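Bacterial transferase hexapeptide (Three repeats) family protein (Acinetobacter baumannii, PDB 4M9C) probably acetylates a UDP-linked amino sugar in the biosynthesis of UDP-N,N'-diacetylbacillosamine, as an acetyltransferase of the left-handed beta-helix type. Local coordinates at residues 34-39 against 51-56; 91-96 against 109-114; 97-102 against 115-120. One frame throughout, in Å; residues are numbered along the deposited sequence.

Interaction 1 of 3, residues 34-39 against 51-56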
# COMPACT_ATOMS: atom_id res chain seq x y z
N ALA A 34 -19.12 11.24 -19.91
CA ALA A 34 -19.17 10.14 -20.86
C ALA A 34 -17.84 9.44 -21.00
O ALA A 34 -16.78 10.05 -20.85
CB ALA A 34 -19.66 10.63 -22.23
N PHE A 35 -17.89 8.15 -21.31
CA PHE A 35 -16.74 7.44 -21.83
C PHE A 35 -16.55 7.78 -23.31
O PHE A 35 -17.52 7.87 -24.06
CB PHE A 35 -16.94 5.94 -21.68
CG PHE A 35 -16.92 5.46 -20.25
CD1 PHE A 35 -15.71 5.34 -19.57
CD2 PHE A 35 -18.09 5.11 -19.60
CE1 PHE A 35 -15.69 4.90 -18.26
CE2 PHE A 35 -18.08 4.67 -18.29
CZ PHE A 35 -16.87 4.57 -17.62
N ILE A 36 -15.30 7.99 -23.72
CA ILE A 36 -14.97 8.20 -25.12
C ILE A 36 -14.28 6.95 -25.65
O ILE A 36 -13.20 6.58 -25.16
CB ILE A 36 -14.01 9.39 -25.31
CG1 ILE A 36 -14.67 10.69 -24.86
CG2 ILE A 36 -13.54 9.48 -26.76
CD1 ILE A 36 -13.78 11.90 -25.01
N ASP A 37 -14.89 6.29 -26.63
CA ASP A 37 -14.33 5.06 -27.20
C ASP A 37 -14.96 4.74 -28.56
O ASP A 37 -16.13 4.35 -28.63
CB ASP A 37 -14.52 3.88 -26.23
CG ASP A 37 -13.70 2.67 -26.61
OD1 ASP A 37 -12.65 2.42 -25.96
OD2 ASP A 37 -14.09 1.95 -27.56
N ASP A 38 -14.19 4.91 -29.63
CA ASP A 38 -14.70 4.71 -30.98
C ASP A 38 -15.27 3.30 -31.15
O ASP A 38 -16.40 3.13 -31.62
CB ASP A 38 -13.61 4.96 -32.02
CG ASP A 38 -13.31 6.44 -32.20
OD1 ASP A 38 -14.18 7.26 -31.84
OD2 ASP A 38 -12.21 6.78 -32.70
N GLY A 39 -14.49 2.31 -30.75
CA GLY A 39 -14.90 0.92 -30.81
C GLY A 39 -16.25 0.65 -30.18
O GLY A 39 -17.06 -0.09 -30.74
N LEU A 51 -19.23 7.37 -26.12
CA LEU A 51 -19.28 8.15 -27.35
C LEU A 51 -18.04 7.95 -28.20
O LEU A 51 -16.95 7.69 -27.68
CB LEU A 51 -19.42 9.64 -27.04
CG LEU A 51 -20.56 10.04 -26.10
CD1 LEU A 51 -20.47 11.53 -25.81
CD2 LEU A 51 -21.91 9.69 -26.71
N SER A 52 -18.20 8.07 -29.52
CA SER A 52 -17.05 8.14 -30.40
C SER A 52 -16.43 9.49 -30.15
O SER A 52 -17.09 10.40 -29.64
CB SER A 52 -17.48 8.04 -31.87
OG SER A 52 -18.13 9.23 -32.29
N TYR A 53 -15.16 9.65 -30.52
CA TYR A 53 -14.51 10.93 -30.31
C TYR A 53 -15.25 12.04 -31.06
O TYR A 53 -15.51 13.10 -30.50
CB TYR A 53 -13.04 10.88 -30.73
CG TYR A 53 -12.33 12.19 -30.54
CD1 TYR A 53 -11.95 12.96 -31.63
CD2 TYR A 53 -12.05 12.67 -29.27
CE1 TYR A 53 -11.30 14.16 -31.46
CE2 TYR A 53 -11.41 13.88 -29.09
CZ TYR A 53 -11.03 14.62 -30.19
OH TYR A 53 -10.39 15.81 -30.00
N LEU A 54 -15.60 11.78 -32.32
CA LEU A 54 -16.30 12.78 -33.12
C LEU A 54 -17.60 13.22 -32.48
O LEU A 54 -17.89 14.41 -32.44
CB LEU A 54 -16.57 12.27 -34.54
CG LEU A 54 -15.34 12.36 -35.45
CD1 LEU A 54 -15.50 11.53 -36.73
CD2 LEU A 54 -15.04 13.83 -35.77
N ASP A 55 -18.38 12.28 -31.97
CA ASP A 55 -19.64 12.63 -31.31
C ASP A 55 -19.41 13.42 -30.03
O ASP A 55 -20.13 14.38 -29.75
CB ASP A 55 -20.50 11.39 -31.05
CG ASP A 55 -21.09 10.81 -32.34
OD1 ASP A 55 -21.49 11.61 -33.22
OD2 ASP A 55 -21.14 9.57 -32.48
N PHE A 56 -18.39 13.04 -29.26
CA PHE A 56 -18.05 13.80 -28.07
C PHE A 56 -17.73 15.24 -28.45
O PHE A 56 -18.28 16.17 -27.88
CB PHE A 56 -16.85 13.17 -27.34
CG PHE A 56 -16.35 14.00 -26.19
CD1 PHE A 56 -15.28 14.86 -26.35
CD2 PHE A 56 -16.96 13.92 -24.95
CE1 PHE A 56 -14.81 15.62 -25.29
CE2 PHE A 56 -16.49 14.67 -23.88
CZ PHE A 56 -15.42 15.53 -24.05
O HOH W 1 -14.55 9.29 -33.70
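Ile36, at the C-terminal end of strand 33-36, reaches across to the helix that starts at Tyr53 and plants its terminal methyl on an aromatic ring. Its CG1 stands anti to the carbonyl carbon and the chain is fully extended beyond it (chi2 180°), so that CD1 comes down over the middle of the Phe56 ring, 3.6 Å from the centroid and close to the ring normal. This is a CH-pi contact, with the two side chains crossing at about a right angle. The other branch, CG2, lies at the edge of the Tyr53 ring near its plane, while Tyr8 of strand 3-8 and Val66 of strand 63-68 also pack on Ile36.

The backbone of Leu51 joins the strand in parallel pairing: Leu51 N donates to Phe35 O at 2.7 Å, and Leu51 O accepts from Asp37 N, each bond running nearly along its C=O axis. The pair Ile36-Leu51 puts both side chains on the same sheet face, where Leu51 CD1 meets Ala34 CB at 3.8 Å.

Asp38 OD1 takes the N-H of Tyr53 at 2.9 Å in a nearly straight bond (165°), and water 1 donates to this same oxygen while accepting from Leu54 N. Ser52, at the N-cap position, holds the next amide, because Asp55 N donates to Ser52 OG at 3.1 Å.

Here the C-terminal end of strand 33-36 and the loop after it are joined to the start of helix 53-58 by apolar packing of Ile36 and by polar bonds, within the N-terminal, PglD-type Rossmann-like domain. The first-turn amides are thus met by a serine, a carboxylate and a water, and a negative charge beside this helix N terminus is probably stabilised by the helix dipole.

Interaction 2 of 3, residues 91-96 against 109-114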
# COMPACT_ATOMS: atom_id res chain seq x y z
N LEU A 91 -7.79 17.36 -17.84
CA LEU A 91 -8.09 17.32 -16.42
C LEU A 91 -6.99 16.63 -15.62
O LEU A 91 -6.34 15.69 -16.11
CB LEU A 91 -9.40 16.57 -16.19
CG LEU A 91 -10.62 17.21 -16.82
CD1 LEU A 91 -11.80 16.27 -16.73
CD2 LEU A 91 -10.92 18.52 -16.11
N ALA A 92 -6.79 17.09 -14.40
CA ALA A 92 -5.96 16.37 -13.44
C ALA A 92 -6.90 15.67 -12.47
O ALA A 92 -7.87 16.26 -11.99
CB ALA A 92 -5.03 17.34 -12.69
N VAL A 93 -6.62 14.40 -12.18
CA VAL A 93 -7.50 13.61 -11.33
C VAL A 93 -6.67 12.96 -10.24
O VAL A 93 -5.67 12.32 -10.53
CB VAL A 93 -8.20 12.52 -12.18
CG1 VAL A 93 -9.04 11.60 -11.31
CG2 VAL A 93 -9.07 13.16 -13.24
N GLN A 94 -7.06 13.17 -8.98
CA GLN A 94 -6.45 12.47 -7.86
C GLN A 94 -7.51 11.62 -7.18
O GLN A 94 -8.67 11.64 -7.56
CB GLN A 94 -5.91 13.44 -6.80
CG GLN A 94 -5.01 14.52 -7.30
CD GLN A 94 -5.77 15.74 -7.77
OE1 GLN A 94 -5.50 16.28 -8.85
NE2 GLN A 94 -6.74 16.20 -6.95
N SER A 95 -7.10 10.90 -6.15
CA SER A 95 -8.04 10.18 -5.34
C SER A 95 -8.10 10.87 -4.00
O SER A 95 -7.17 11.58 -3.63
CB SER A 95 -7.57 8.74 -5.15
OG SER A 95 -7.39 8.15 -6.42
N THR A 96 -9.20 10.67 -3.29
CA THR A 96 -9.37 11.27 -1.97
C THR A 96 -8.21 10.95 -1.04
O THR A 96 -7.73 11.82 -0.31
CB THR A 96 -10.68 10.81 -1.32
OG1 THR A 96 -11.77 11.16 -2.18
CG2 THR A 96 -10.89 11.48 0.05
N GLY A 109 -2.56 16.90 -16.85
CA GLY A 109 -3.07 15.58 -17.20
C GLY A 109 -2.60 14.44 -16.32
O GLY A 109 -2.58 13.29 -16.75
N SER A 110 -2.24 14.74 -15.07
CA SER A 110 -1.85 13.68 -14.16
C SER A 110 -3.07 12.87 -13.73
O SER A 110 -4.20 13.36 -13.73
CB SER A 110 -1.09 14.22 -12.93
OG SER A 110 -1.92 15.09 -12.17
N LEU A 111 -2.84 11.61 -13.39
CA LEU A 111 -3.90 10.74 -12.91
C LEU A 111 -3.35 9.93 -11.74
O LEU A 111 -2.50 9.06 -11.94
CB LEU A 111 -4.35 9.81 -14.04
CG LEU A 111 -5.28 8.67 -13.61
CD1 LEU A 111 -6.61 9.21 -13.11
CD2 LEU A 111 -5.49 7.71 -14.77
N LEU A 112 -3.81 10.22 -10.53
CA LEU A 112 -3.28 9.55 -9.34
C LEU A 112 -4.39 8.73 -8.69
O LEU A 112 -5.33 9.28 -8.13
CB LEU A 112 -2.71 10.57 -8.35
CG LEU A 112 -1.74 11.59 -8.97
CD1 LEU A 112 -1.39 12.75 -8.01
CD2 LEU A 112 -0.50 10.92 -9.49
N CYS A 113 -4.25 7.41 -8.75
CA CYS A 113 -5.29 6.51 -8.27
C CYS A 113 -5.23 6.32 -6.74
O CYS A 113 -4.36 6.88 -6.08
CB CYS A 113 -5.19 5.17 -9.02
SG CYS A 113 -5.43 5.36 -10.85
N PRO A 114 -6.19 5.57 -6.18
CA PRO A 114 -6.23 5.38 -4.73
C PRO A 114 -4.94 4.81 -4.12
O PRO A 114 -4.29 3.95 -4.71
CB PRO A 114 -7.39 4.40 -4.54
CG PRO A 114 -8.33 4.77 -5.69
CD PRO A 114 -7.40 5.04 -6.84
O HOH W 2 -6.23 12.94 -16.01
O HOH W 3 -3.89 14.40 -10.27
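Val93 lies alongside Leu111, the two side chains pointing the same way, and the branch that does the touching is Leu111 CD1, which comes to 3.8 Å from Val93 CB. Leu111 gets there with CG anti to its backbone N (chi1 169°) and a bent chi2, which turns the end of the side chain back toward its neighbour. Thr67 of strand 63-68 packs on Val93, and Val17 of helix 14-24 packs on Leu111, so the pair sits where the two domains meet. One residue on, Gln94 and Leu112 repeat the side-by-side arrangement, with Gln94 CG resting 4.1 Å from Leu112 CD1.

The backbones run in nearly the same direction and are joined at a single bridge, Val93 with Leu111. Val93 N donates to Ser110 O at 3.1 Å, from above the carbonyl plane, and Leu112 N donates to Val93 O at 2.8 Å, this time within it. This is how coils stack in a left-handed beta-helix: the loop that leaves the Rossmann-like domain after strand 89-90 is laid in register over strand 111-112, the outermost strand of its sheet within this chain. Gly109, two residues before this strand, has a positive phi of 72°, and its CA-H makes a CA-H...O contact with Leu91 O.

Water 2 donates to both Leu91 O and Ser110 O, so that Ser110 O is gripped by a water as well as by Val93 N. Water 3 sits between Ser110 OG and Val93 O, its bond to the carbonyl being weak. At the far end Ser95 OG, anti to its own carbonyl carbon, donates to Leu112 O at 2.9 Å, although the hydroxyl is crowded and less surely placed; Leu20 of helix 14-24 also packs on Ser95.

Interaction 3 of 3, residues 97-102 against 115-120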
# COMPACT_ATOMS: atom_id res chain seq x y z
N ASN A 97 -7.73 9.71 -1.05
CA ASN A 97 -6.68 9.35 -0.11
C ASN A 97 -5.25 9.55 -0.63
O ASN A 97 -4.29 9.14 0.03
CB ASN A 97 -6.87 7.93 0.43
CG ASN A 97 -6.63 6.86 -0.63
OD1 ASN A 97 -6.24 7.16 -1.76
ND2 ASN A 97 -6.88 5.60 -0.27
N THR A 98 -5.11 10.16 -1.80
CA THR A 98 -3.78 10.43 -2.36
C THR A 98 -3.01 11.38 -1.44
O THR A 98 -3.58 12.35 -0.93
CB THR A 98 -3.86 11.06 -3.77
OG1 THR A 98 -4.34 10.09 -4.71
CG2 THR A 98 -2.48 11.56 -4.24
N VAL A 99 -1.73 11.10 -1.23
CA VAL A 99 -0.87 11.96 -0.43
C VAL A 99 0.20 12.60 -1.31
O VAL A 99 0.88 11.91 -2.08
CB VAL A 99 -0.18 11.15 0.70
CG1 VAL A 99 0.89 11.99 1.40
CG2 VAL A 99 -1.22 10.65 1.69
N ILE A 100 0.33 13.92 -1.21
CA ILE A 100 1.40 14.67 -1.88
C ILE A 100 2.04 15.60 -0.85
O ILE A 100 1.33 16.36 -0.19
CB ILE A 100 0.84 15.52 -3.04
CG1 ILE A 100 0.15 14.63 -4.09
CG2 ILE A 100 1.95 16.36 -3.69
CD1 ILE A 100 -0.73 15.42 -5.07
N LEU A 101 3.36 15.53 -0.69
CA LEU A 101 4.06 16.34 0.31
C LEU A 101 4.64 17.66 -0.27
O LEU A 101 3.95 18.38 -0.99
CB LEU A 101 5.12 15.51 1.04
CG LEU A 101 4.56 14.28 1.78
CD1 LEU A 101 5.64 13.55 2.58
CD2 LEU A 101 3.40 14.68 2.70
N ASP A 102 5.89 17.97 0.05
CA ASP A 102 6.47 19.29 -0.25
C ASP A 102 7.11 19.40 -1.63
O ASP A 102 7.78 18.49 -2.08
CB ASP A 102 7.54 19.64 0.78
CG ASP A 102 6.98 20.30 2.03
OD1 ASP A 102 5.78 20.66 2.04
OD2 ASP A 102 7.76 20.47 2.99
N PHE A 115 -4.60 5.32 -2.94
CA PHE A 115 -3.42 4.89 -2.19
C PHE A 115 -2.10 5.25 -2.86
O PHE A 115 -1.08 4.58 -2.66
CB PHE A 115 -3.46 3.39 -1.86
CG PHE A 115 -4.66 3.00 -1.06
CD1 PHE A 115 -4.73 3.27 0.30
CD2 PHE A 115 -5.74 2.39 -1.68
CE1 PHE A 115 -5.86 2.93 1.04
CE2 PHE A 115 -6.87 2.05 -0.95
CZ PHE A 115 -6.93 2.31 0.41
N THR A 116 -2.10 6.31 -3.66
CA THR A 116 -0.85 6.78 -4.23
C THR A 116 -0.20 7.82 -3.33
O THR A 116 -0.87 8.46 -2.52
CB THR A 116 -1.03 7.41 -5.62
OG1 THR A 116 -2.22 8.22 -5.63
CG2 THR A 116 -1.12 6.31 -6.69
N CYS A 117 1.10 7.99 -3.50
CA CYS A 117 1.87 8.86 -2.64
C CYS A 117 3.02 9.48 -3.41
O CYS A 117 3.79 8.77 -4.04
CB CYS A 117 2.41 8.07 -1.44
SG CYS A 117 3.32 9.10 -0.22
N LEU A 118 3.10 10.81 -3.37
CA LEU A 118 4.24 11.54 -3.90
C LEU A 118 4.85 12.28 -2.71
O LEU A 118 4.14 13.01 -2.01
CB LEU A 118 3.76 12.55 -4.94
CG LEU A 118 3.62 12.21 -6.43
CD1 LEU A 118 3.55 10.72 -6.77
CD2 LEU A 118 2.45 12.97 -7.03
N THR A 119 6.15 12.09 -2.44
CA THR A 119 6.73 12.71 -1.25
C THR A 119 7.19 14.16 -1.49
O THR A 119 6.35 15.02 -1.71
CB THR A 119 7.82 11.84 -0.59
OG1 THR A 119 8.93 11.65 -1.48
CG2 THR A 119 7.25 10.47 -0.18
N SER A 120 8.49 14.44 -1.46
CA SER A 120 8.96 15.83 -1.54
C SER A 120 10.06 16.08 -2.57
O SER A 120 10.93 15.24 -2.79
CB SER A 120 9.46 16.29 -0.17
OG SER A 120 8.44 16.17 0.80
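Asn97 holds its CG in the crowded position between backbone N and carbonyl carbon (chi1 69°), and Phe115 has CG anti to its carbonyl carbon; together these torsions bring an amide above a phenyl ring. Asn97 OD1 accepts from Phe115 N at 2.7 Å in an almost straight bond, the donor standing above the amide carbonyl plane, while ND2 of Asn97 lies 3.1 Å above the Phe115 ring plane, over its centre. The amide and ring planes are turned 58° apart, so one asparagine meets both the main chain and the side chain of its partner.

Beside them, Thr98 OG1 donates to Thr116 OG1 at 3.0 Å. The chain of bonds continues at both ends, from Ser95 N into Thr98 OG1 and from Thr116 OG1 to Cys113 O.

Strands 99-100 and 117-118 pair in parallel as the first two rungs of one face of the left-handed beta-helix. Val99 N donates to Thr116 O, Leu118 N to Val99 O at 2.8 Å, and Leu101 N to Leu118 O, with a weak second bond from Leu101 N to Thr119 O. The paired residues sort by side. Ile100 and Leu118 lie side by side, CG1 of the former 4.1 Å from CD2 of the latter. Val99 CG1 meets Cys117 SG on the other side, which looks toward the third subunit of the trimer: Phe115 of that subunit packs on Val99 and its Tyr133 on Cys117.

At the far end Asp102 N donates to Ser120 OG at 3.2 Å, and the same hydroxyl is also hydrogen-bonded to Lys15 O of the third subunit.

From the N terminus, interaction 1 comes first and is complete before the others begin: residues 34-39 meet 51-56 across an 11-residue excursion through strand 44-45 and most of strand 48-51, all within the Rossmann-like domain. The chain then passes through strand 89-90 into the beta-helix, where interactions 2 and 3 cross, their segments alternating as 91-96, 97-102, 109-114 and 115-120. Each spans a 12-residue gap, and together they lay one coil upon the next on consecutive faces. They touch where Leu112 CD1 approaches Leu118 CD2 at 4.0 Å. Interaction 2 lies at the domain junction, its centre about 21 Å from that of interaction 1, whereas interaction 3 faces the trimer partners.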